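Local atomic coordinates of succinate dehydrogenase subunit A (Mycolicibacterium smegmatis, PDB entry 7D6V), a protein that carries FAD as the flavoprotein subunit of a mycobacterial succinate dehydrogenase and probably oxidises succinate to fumarate, feeding electrons toward quinone. Residues 233-238 and 539-544; 514-519 and 546-551. All blocks are in the same frame, centred on the assembly; numbering follows the deposited sequence.

Interaction 1 of 2, residues 233-238 and 539-544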
loop_
_atom_site.group_PDB
_atom_site.type_symbol
_atom_site.label_atom_id
_atom_site.label_comp_id
_atom_site.label_asym_id
_atom_site.label_seq_id
_atom_site.Cartn_x
_atom_site.Cartn_y
_atom_site.Cartn_z
ATOM N N ALA A 233 28.945 5.247 5.624
ATOM C CA ALA A 233 29.629 5.294 6.909
ATOM C C ALA A 233 31.010 4.668 6.820
ATOM O O ALA A 233 31.965 5.151 7.442
ATOM C CB ALA A 233 28.792 4.588 7.974
ATOM N N LEU A 234 31.140 3.600 6.035
ATOM C CA LEU A 234 32.416 2.911 5.937
ATOM C C LEU A 234 33.462 3.786 5.254
ATOM O O LEU A 234 34.633 3.788 5.649
ATOM C CB LEU A 234 32.197 1.592 5.200
ATOM C CG LEU A 234 33.277 0.527 5.136
ATOM C CD1 LEU A 234 33.597 0.041 6.533
ATOM C CD2 LEU A 234 32.779 -0.611 4.286
ATOM N N ARG A 235 33.055 4.554 4.239
ATOM C CA ARG A 235 33.968 5.486 3.585
ATOM C C ARG A 235 34.164 6.767 4.386
ATOM O O ARG A 235 35.199 7.425 4.242
ATOM C CB ARG A 235 33.469 5.820 2.178
ATOM C CG ARG A 235 33.575 4.671 1.190
ATOM C CD ARG A 235 33.356 5.133 -0.244
ATOM N NE ARG A 235 32.036 5.722 -0.445
ATOM C CZ ARG A 235 31.001 5.072 -0.960
ATOM N NH1 ARG A 235 29.837 5.687 -1.105
ATOM N NH2 ARG A 235 31.126 3.809 -1.330
ATOM N N ALA A 236 33.193 7.143 5.222
ATOM C CA ALA A 236 33.383 8.301 6.088
ATOM C C ALA A 236 34.345 7.994 7.223
ATOM O O ALA A 236 35.000 8.903 7.742
ATOM C CB ALA A 236 32.042 8.774 6.644
ATOM N N GLY A 237 34.438 6.731 7.627
ATOM C CA GLY A 237 35.445 6.345 8.594
ATOM C C GLY A 237 34.906 5.574 9.777
ATOM O O GLY A 237 35.632 5.316 10.740
ATOM N N SER A 238 33.635 5.200 9.717
ATOM C CA SER A 238 33.031 4.393 10.766
ATOM C C SER A 238 33.321 2.921 10.490
ATOM O O SER A 238 34.115 2.567 9.615
ATOM C CB SER A 238 31.538 4.679 10.864
ATOM O OG SER A 238 31.298 6.068 10.974
ATOM N N ASP A 539 25.285 3.174 -7.694
ATOM C CA ASP A 539 25.011 2.221 -6.619
ATOM C C ASP A 539 25.965 1.032 -6.620
ATOM O O ASP A 539 26.157 0.400 -5.570
ATOM C CB ASP A 539 23.576 1.702 -6.722
ATOM C CG ASP A 539 22.543 2.779 -6.475
ATOM O OD1 ASP A 539 22.756 3.620 -5.577
ATOM O OD2 ASP A 539 21.505 2.772 -7.169
ATOM N N MET A 540 26.542 0.701 -7.777
ATOM C CA MET A 540 27.360 -0.499 -7.876
ATOM C C MET A 540 28.602 -0.426 -6.996
ATOM O O MET A 540 29.075 -1.459 -6.517
ATOM C CB MET A 540 27.753 -0.742 -9.330
ATOM C CG MET A 540 26.857 -1.733 -10.060
ATOM S SD MET A 540 26.700 -3.310 -9.208
ATOM C CE MET A 540 28.252 -4.078 -9.654
ATOM N N ARG A 541 29.145 0.772 -6.759
ATOM C CA ARG A 541 30.340 0.868 -5.925
ATOM C C ARG A 541 30.027 0.545 -4.465
ATOM O O ARG A 541 30.786 -0.177 -3.801
ATOM C CB ARG A 541 30.977 2.254 -6.078
ATOM C CG ARG A 541 30.253 3.396 -5.387
ATOM C CD ARG A 541 30.842 4.747 -5.754
ATOM N NE ARG A 541 32.105 5.022 -5.075
ATOM C CZ ARG A 541 32.299 6.040 -4.241
ATOM N NH1 ARG A 541 31.312 6.882 -3.977
ATOM N NH2 ARG A 541 33.481 6.218 -3.674
ATOM N N ASN A 542 28.890 1.036 -3.962
ATOM C CA ASN A 542 28.450 0.667 -2.624
ATOM C C ASN A 542 28.169 -0.824 -2.538
ATOM O O ASN A 542 28.527 -1.477 -1.549
ATOM C CB ASN A 542 27.203 1.461 -2.242
ATOM C CG ASN A 542 27.362 2.942 -2.486
ATOM O OD1 ASN A 542 28.418 3.514 -2.230
ATOM N ND2 ASN A 542 26.311 3.572 -2.987
ATOM N N MET A 543 27.525 -1.378 -3.568
ATOM C CA MET A 543 27.233 -2.808 -3.551
ATOM C C MET A 543 28.512 -3.636 -3.528
ATOM O O MET A 543 28.599 -4.631 -2.802
ATOM C CB MET A 543 26.358 -3.181 -4.746
ATOM C CG MET A 543 24.874 -3.058 -4.463
ATOM S SD MET A 543 23.821 -3.700 -5.771
ATOM C CE MET A 543 23.744 -2.292 -6.870
ATOM N N LEU A 544 29.521 -3.232 -4.303
ATOM C CA LEU A 544 30.785 -3.962 -4.321
ATOM C C LEU A 544 31.489 -3.891 -2.973
ATOM O O LEU A 544 32.014 -4.902 -2.486
ATOM C CB LEU A 544 31.688 -3.418 -5.426
ATOM C CG LEU A 544 31.310 -3.760 -6.868
ATOM C CD1 LEU A 544 32.112 -2.921 -7.848
ATOM C CD2 LEU A 544 31.508 -5.238 -7.142
#

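Interaction 2 of 2, residues 514-519 and 546-551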
loop_
_atom_site.group_PDB
_atom_site.type_symbol
_atom_site.label_atom_id
_atom_site.label_comp_id
_atom_site.label_asym_id
_atom_site.label_seq_id
_atom_site.Cartn_x
_atom_site.Cartn_y
_atom_site.Cartn_z
ATOM N N GLU A 514 38.084 -9.178 -9.566
ATOM C CA GLU A 514 37.934 -8.991 -11.007
ATOM C C GLU A 514 36.752 -8.088 -11.326
ATOM O O GLU A 514 36.820 -7.253 -12.235
ATOM C CB GLU A 514 37.762 -10.343 -11.699
ATOM C CG GLU A 514 38.977 -11.246 -11.633
ATOM C CD GLU A 514 40.153 -10.700 -12.415
ATOM O OE1 GLU A 514 39.926 -10.023 -13.438
ATOM O OE2 GLU A 514 41.307 -10.952 -12.010
ATOM N N LEU A 515 35.654 -8.249 -10.592
ATOM C CA LEU A 515 34.450 -7.482 -10.867
ATOM C C LEU A 515 34.659 -6.004 -10.560
ATOM O O LEU A 515 34.222 -5.133 -11.322
ATOM C CB LEU A 515 33.303 -8.067 -10.048
ATOM C CG LEU A 515 31.864 -7.617 -10.219
ATOM C CD1 LEU A 515 31.387 -7.963 -11.610
ATOM C CD2 LEU A 515 31.032 -8.326 -9.186
ATOM N N LYS A 516 35.362 -5.696 -9.470
ATOM C CA LYS A 516 35.659 -4.304 -9.161
ATOM C C LYS A 516 36.742 -3.729 -10.063
ATOM O O LYS A 516 36.802 -2.507 -10.230
ATOM C CB LYS A 516 36.060 -4.153 -7.691
ATOM C CG LYS A 516 37.462 -4.608 -7.362
ATOM C CD LYS A 516 37.628 -4.825 -5.867
ATOM C CE LYS A 516 37.813 -3.515 -5.133
ATOM N NZ LYS A 516 38.219 -3.738 -3.719
ATOM N N ARG A 517 37.597 -4.572 -10.647
ATOM C CA ARG A 517 38.490 -4.078 -11.693
ATOM C C ARG A 517 37.713 -3.731 -12.957
ATOM O O ARG A 517 38.003 -2.726 -13.615
ATOM C CB ARG A 517 39.572 -5.110 -11.997
ATOM C CG ARG A 517 40.571 -4.655 -13.043
ATOM C CD ARG A 517 41.306 -5.829 -13.657
ATOM N NE ARG A 517 40.386 -6.824 -14.199
ATOM C CZ ARG A 517 39.832 -6.752 -15.403
ATOM N NH1 ARG A 517 40.101 -5.731 -16.203
ATOM N NH2 ARG A 517 39.007 -7.706 -15.810
ATOM N N ARG A 518 36.725 -4.555 -13.312
ATOM C CA ARG A 518 35.881 -4.256 -14.465
ATOM C C ARG A 518 35.009 -3.031 -14.227
ATOM O O ARG A 518 34.618 -2.357 -15.185
ATOM C CB ARG A 518 35.002 -5.457 -14.806
ATOM C CG ARG A 518 35.720 -6.582 -15.519
ATOM C CD ARG A 518 34.811 -7.781 -15.682
ATOM N NE ARG A 518 33.602 -7.449 -16.428
ATOM C CZ ARG A 518 32.527 -8.225 -16.494
ATOM N NH1 ARG A 518 32.506 -9.384 -15.855
ATOM N NH2 ARG A 518 31.471 -7.841 -17.195
ATOM N N TYR A 519 34.678 -2.742 -12.967
ATOM C CA TYR A 519 33.851 -1.581 -12.656
ATOM C C TYR A 519 34.503 -0.265 -13.060
ATOM O O TYR A 519 33.794 0.723 -13.270
ATOM C CB TYR A 519 33.524 -1.553 -11.163
ATOM C CG TYR A 519 32.646 -0.395 -10.754
ATOM C CD1 TYR A 519 31.310 -0.349 -11.117
ATOM C CD2 TYR A 519 33.156 0.654 -10.005
ATOM C CE1 TYR A 519 30.509 0.706 -10.749
ATOM C CE2 TYR A 519 32.360 1.712 -9.630
ATOM C CZ TYR A 519 31.036 1.732 -10.004
ATOM O OH TYR A 519 30.237 2.786 -9.636
ATOM N N VAL A 546 30.120 -3.419 0.020
ATOM C CA VAL A 546 29.380 -4.202 1.004
ATOM C C VAL A 546 29.567 -5.694 0.755
ATOM O O VAL A 546 29.680 -6.483 1.701
ATOM C CB VAL A 546 27.896 -3.797 0.994
ATOM C CG1 VAL A 546 27.064 -4.784 1.785
ATOM C CG2 VAL A 546 27.735 -2.399 1.562
ATOM N N SER A 547 29.606 -6.108 -0.516
ATOM C CA SER A 547 29.827 -7.515 -0.826
ATOM C C SER A 547 31.200 -7.978 -0.359
ATOM O O SER A 547 31.336 -9.081 0.185
ATOM C CB SER A 547 29.663 -7.752 -2.325
ATOM O OG SER A 547 28.423 -7.248 -2.783
ATOM N N GLU A 548 32.230 -7.153 -0.564
ATOM C CA GLU A 548 33.555 -7.511 -0.067
ATOM C C GLU A 548 33.549 -7.665 1.449
ATOM O O GLU A 548 34.130 -8.618 1.989
ATOM C CB GLU A 548 34.581 -6.463 -0.495
ATOM C CG GLU A 548 36.025 -6.923 -0.382
ATOM C CD GLU A 548 37.016 -5.819 -0.700
ATOM O OE1 GLU A 548 38.196 -5.942 -0.308
ATOM O OE2 GLU A 548 36.618 -4.824 -1.344
ATOM N N CYS A 549 32.884 -6.743 2.151
ATOM C CA CYS A 549 32.817 -6.836 3.608
ATOM C C CYS A 549 32.128 -8.123 4.049
ATOM O O CYS A 549 32.613 -8.830 4.943
ATOM C CB CYS A 549 32.088 -5.619 4.176
ATOM S SG CYS A 549 33.125 -4.174 4.418
ATOM N N VAL A 550 30.993 -8.442 3.424
ATOM C CA VAL A 550 30.236 -9.635 3.795
ATOM C C VAL A 550 31.066 -10.888 3.556
ATOM O O VAL A 550 31.127 -11.786 4.406
ATOM C CB VAL A 550 28.905 -9.686 3.022
ATOM C CG1 VAL A 550 28.235 -11.031 3.210
ATOM C CG2 VAL A 550 27.986 -8.574 3.479
ATOM N N ALA A 551 31.725 -10.966 2.397
ATOM C CA ALA A 551 32.511 -12.151 2.076
ATOM C C ALA A 551 33.679 -12.325 3.036
ATOM O O ALA A 551 33.960 -13.443 3.486
ATOM C CB ALA A 551 33.007 -12.074 0.634
#

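Interaction 1 of 2, residues 233-238 and 539-544
The guanidinium of Arg235 carries Arg541 on one face and the amide oxygen of Asn542 at its edge. The two guanidinium groups stack with centres 3.7 Å apart and planes at 18°, displaced so that Arg541 NH1 sits over the rim, 3.4 Å from Arg235 NH1. At the edge, Arg235 grips a single atom end-on: NH1 reaches Asn542 OD1 at 2.8 Å and NH2 reaches the same OD1 at 2.9 Å; neither bond is straight, because both converge on one acceptor. OD1 lies in the guanidinium plane, and the amide is turned only 28° from it. On the other helix Arg541 starts between its backbone N and carbonyl carbon (chi1 74°) and bends at chi3, which lays its guanidinium over the face of that of Arg235. The contact joins the end of helix 230-236, in the FAD-binding part, to helix 532-556 of the C-terminal part. Two donors on OD1 probably help to hold the Asn542 amide in its rotation. The closeness of two positive groups is probably eased by Asn542 OD1 and, more weakly, by Pro590 O, which has a weak hydrogen bond from Arg541 NH2, and Glu176, in a long, weak ion pair with Arg235 NE.

Interaction 2 of 2, residues 514-519 and 546-551
Lys516 and Glu548 meet through one salt bridge, NZ to OE2 at 3.1 Å, which carries the whole contact between 514-519 and 546-551. The ammonium does not lie in the carboxylate plane: it comes from above it, 39° out, and it leans to one oxygen, since Glu548 OE1 is 4.1 Å from Lys516 NZ. The two side chains cross at about a right angle. Lys516 leaves its helix with CG between the backbone N and the carbonyl carbon (chi1 76°) and bends at chi3, whereas Glu548 runs out extended, its CG opposite the backbone N (chi1 -163°), so the two chains span backbones whose nearest CA atoms, those of Lys516 and Glu548, are 9.9 Å apart. The close part is thus just the charged ends, at the buried Glu548. Its carboxylate also has a long, weak ion pair to Lys552 and lies close to Asp594, a like charge that would tend to raise the pKa of Glu548, which the lysine probably offsets. The looser side belongs to helix 502-518, where Lys516 is partly exposed and the exposed Glu514 and Arg517 pair within one turn; the hydrogen bonds from Arg517 NE and NH2 to Glu514 OE1 are weak. On the same helix, the buried Leu515 packs on Leu484 and Leu488 of helix 481-495. Ser547 touches Leu488 and Met492 of helix 481-495 and Leu512 of helix 502-518. Helices 481-495, 502-518 and 532-556 pack together as a helical group of the C-terminal part, the salt bridge tying the second to the third, while Val591 of a nearby loop lies against Lys516.

Both contacts use helix 532-556, and their centres are 11 Å apart: interaction 1 ties it to helix 230-236 of the FAD-binding part, interaction 2 to helix 502-518 within the C-terminal part. They touch directly. Met540 CB is 3.4 Å from Tyr519 CE1, and Leu544 CD2 is 3.7 Å from Leu515 CD2, which packs segment 514-519 against helix 532-556. Leu234 CD2 lies 3.6 Å from Cys549 SG, so helix 230-236 also reaches the turn that holds Glu548. Interaction 1 is near the cofactor, the Asn542 side chain being about 6 Å from the bound FAD. Helix 532-556 thus links the FAD-binding part to the C-terminal helices.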